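PDB 6WB6: transferrin from Manduca sexta, which carries iron as a secreted transport protein, binding a single ferric ion per molecule together with a carbonate anion. Local coordinates for residues Tyr78-Glu83 against Glu316-Val321. Residues are numbered along the deposited sequence; the frame is centred on the assembly and turned at random.
Sequences YRTDEE and EKIHHV
Arg79 and His320 form the hydrogen-bonded pair at the end of an antiparallel beta ladder, where strand 72-79 meets strand 320-327 at one margin of a four-stranded sheet in the iron-binding transferrin lobe. Arg79 N gives a short bond to His320 O (2.7 Å), and His320 N returns one to Arg79 O (2.8 Å) from above the carbonyl plane. His319 also lies opposite Arg79, making a classic beta bulge; its N-H turns instead to a water, His319 N to water O 2.8 Å, which also lies within bonding reach of Lys317 O and accepts weakly from Asp81 N. This water sits over one face of the His319 ring.

Apolar contacts line the face carrying Tyr78 and Val321, whose side chains run side by side, with helix 286-300 packed against both. Tyr78 CE1 touches Val321 CG2 at 4.1 Å, and its hydroxyl bonds to Leu312 O. Ile318 CG2, anti to its own backbone N, reaches Tyr78 CB at 3.9 Å; the Ile318 side chain is about 7 Å from that of Tyr90, an iron ligand.

Beyond the ladder, Thr80 CG2 presses on Lys317 O (3.2 Å) and Ile318 CG1, while Thr80 OG1 accepts from Glu83 N in an ST motif. An alanine here would probably cost Glu83 N its bond to OG1, leaving the weak one to Thr80 O, and open a gap beside Ile318 CG1. Asp81 reaches the two histidines with its carboxylate, whose plane is turned 81° from the His320 ring; OD1 takes a weak, bent bond at that ring's edge, His320 ND1 to Asp81 OD1, 3.4 Å.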
loop_
_atom_site.group_PDB
_atom_site.type_symbol
_atom_site.label_atom_id
_atom_site.label_comp_id
_atom_site.label_asym_id
_atom_site.label_seq_id
_atom_site.Cartn_x
_atom_site.Cartn_y
_atom_site.Cartn_z
ATOM N N TYR A 78 2.849 11.454 23.161
ATOM C CA TYR A 78 1.421 11.182 23.275
ATOM C C TYR A 78 1.216 9.837 23.967
ATOM O O TYR A 78 1.666 8.796 23.468
ATOM C CB TYR A 78 0.776 11.161 21.892
ATOM C CG TYR A 78 0.740 12.489 21.163
ATOM C CD1 TYR A 78 0.983 13.686 21.836
ATOM C CD2 TYR A 78 0.461 12.542 19.803
ATOM C CE1 TYR A 78 0.940 14.899 21.172
ATOM C CE2 TYR A 78 0.409 13.753 19.127
ATOM C CZ TYR A 78 0.657 14.924 19.814
ATOM O OH TYR A 78 0.610 16.138 19.161
ATOM N N ARG A 79 0.534 9.853 25.106
ATOM C CA ARG A 79 0.340 8.666 25.918
ATOM C C ARG A 79 -1.157 8.427 26.104
ATOM O O ARG A 79 -1.988 9.152 25.568
ATOM C CB ARG A 79 1.067 8.827 27.254
ATOM C CG ARG A 79 2.536 9.161 27.077
ATOM C CD ARG A 79 3.236 9.253 28.408
ATOM N NE ARG A 79 4.686 9.248 28.276
ATOM C CZ ARG A 79 5.508 9.384 29.309
ATOM N NH1 ARG A 79 5.028 9.537 30.534
ATOM N NH2 ARG A 79 6.799 9.357 29.132
ATOM N N THR A 80 -1.501 7.389 26.861
ATOM C CA THR A 80 -2.894 7.114 27.176
ATOM C C THR A 80 -3.209 7.668 28.557
ATOM O O THR A 80 -2.322 7.845 29.395
ATOM C CB THR A 80 -3.196 5.620 27.168
ATOM O OG1 THR A 80 -2.283 4.982 28.060
ATOM C CG2 THR A 80 -3.092 5.029 25.753
ATOM N N ASP A 81 -4.496 7.923 28.791
ATOM C CA ASP A 81 -4.940 8.272 30.135
ATOM C C ASP A 81 -4.849 7.073 31.060
ATOM O O ASP A 81 -4.654 7.241 32.267
ATOM C CB ASP A 81 -6.356 8.838 30.068
ATOM C CG ASP A 81 -6.374 10.278 29.551
ATOM O OD1 ASP A 81 -5.607 11.115 30.075
ATOM O OD2 ASP A 81 -7.133 10.578 28.617
ATOM N N GLU A 82 -4.924 5.863 30.497
ATOM C CA GLU A 82 -4.754 4.647 31.278
ATOM C C GLU A 82 -3.319 4.500 31.754
ATOM O O GLU A 82 -3.082 4.036 32.874
ATOM C CB GLU A 82 -5.173 3.442 30.435
ATOM C CG GLU A 82 -5.279 2.161 31.186
ATOM C CD GLU A 82 -5.967 1.089 30.364
ATOM O OE1 GLU A 82 -6.100 1.285 29.134
ATOM O OE2 GLU A 82 -6.385 0.061 30.945
ATOM N N GLU A 83 -2.348 4.894 30.929
ATOM C CA GLU A 83 -0.928 4.766 31.265
ATOM C C GLU A 83 -0.180 6.084 31.050
ATOM O O GLU A 83 0.798 6.155 30.297
ATOM C CB GLU A 83 -0.299 3.646 30.437
ATOM C CG GLU A 83 -0.822 2.256 30.768
ATOM C CD GLU A 83 -0.174 1.183 29.926
ATOM O OE1 GLU A 83 -0.663 0.937 28.809
ATOM O OE2 GLU A 83 0.847 0.621 30.364
ATOM N N GLU A 316 -8.320 8.895 19.708
ATOM C CA GLU A 316 -9.273 8.739 20.807
ATOM C C GLU A 316 -8.614 8.059 22.000
ATOM O O GLU A 316 -8.751 8.515 23.140
ATOM C CB GLU A 316 -10.497 7.950 20.342
ATOM N N LYS A 317 -7.846 7.003 21.745
ATOM C CA LYS A 317 -7.217 6.227 22.805
ATOM C C LYS A 317 -5.947 6.873 23.334
ATOM O O LYS A 317 -5.580 6.624 24.492
ATOM C CB LYS A 317 -6.914 4.812 22.282
ATOM C CG LYS A 317 -8.154 3.915 22.180
ATOM C CD LYS A 317 -8.031 2.846 21.099
ATOM C CE LYS A 317 -7.500 1.523 21.643
ATOM N NZ LYS A 317 -8.578 0.488 21.814
ATOM N N ILE A 318 -5.288 7.710 22.529
ATOM C CA ILE A 318 -3.935 8.196 22.814
ATOM C C ILE A 318 -3.953 9.715 22.660
ATOM O O ILE A 318 -3.723 10.250 21.568
ATOM C CB ILE A 318 -2.890 7.561 21.893
ATOM C CG1 ILE A 318 -2.923 6.035 22.025
ATOM C CG2 ILE A 318 -1.513 8.069 22.220
ATOM C CD1 ILE A 318 -1.905 5.345 21.130
ATOM N N HIS A 319 -4.206 10.427 23.766
ATOM C CA HIS A 319 -4.112 11.882 23.727
ATOM C C HIS A 319 -3.721 12.493 25.063
ATOM O O HIS A 319 -4.002 13.675 25.278
ATOM C CB HIS A 319 -5.419 12.528 23.271
ATOM C CG HIS A 319 -6.586 12.237 24.162
ATOM N ND1 HIS A 319 -7.510 11.255 23.882
ATOM C CD2 HIS A 319 -6.984 12.813 25.318
ATOM C CE1 HIS A 319 -8.429 11.238 24.831
ATOM N NE2 HIS A 319 -8.133 12.174 25.715
ATOM N N HIS A 320 -3.072 11.743 25.946
ATOM C CA HIS A 320 -2.458 12.333 27.127
ATOM C C HIS A 320 -1.087 12.860 26.726
ATOM O O HIS A 320 -0.159 12.090 26.463
ATOM C CB HIS A 320 -2.336 11.330 28.269
ATOM C CG HIS A 320 -1.751 11.928 29.513
ATOM N ND1 HIS A 320 -2.525 12.524 30.485
ATOM C CD2 HIS A 320 -0.467 12.059 29.922
ATOM C CE1 HIS A 320 -1.743 12.989 31.443
ATOM N NE2 HIS A 320 -0.490 12.706 31.134
ATOM N N VAL A 321 -0.964 14.166 26.645
ATOM C CA VAL A 321 0.300 14.778 26.266
ATOM C C VAL A 321 1.189 14.797 27.500
ATOM O O VAL A 321 0.799 15.317 28.546
ATOM C CB VAL A 321 0.063 16.183 25.704
ATOM C CG1 VAL A 321 1.362 16.833 25.229
ATOM C CG2 VAL A 321 -0.934 16.086 24.571
HETATM O O HOH W 1 -5.424 9.429 26.091
#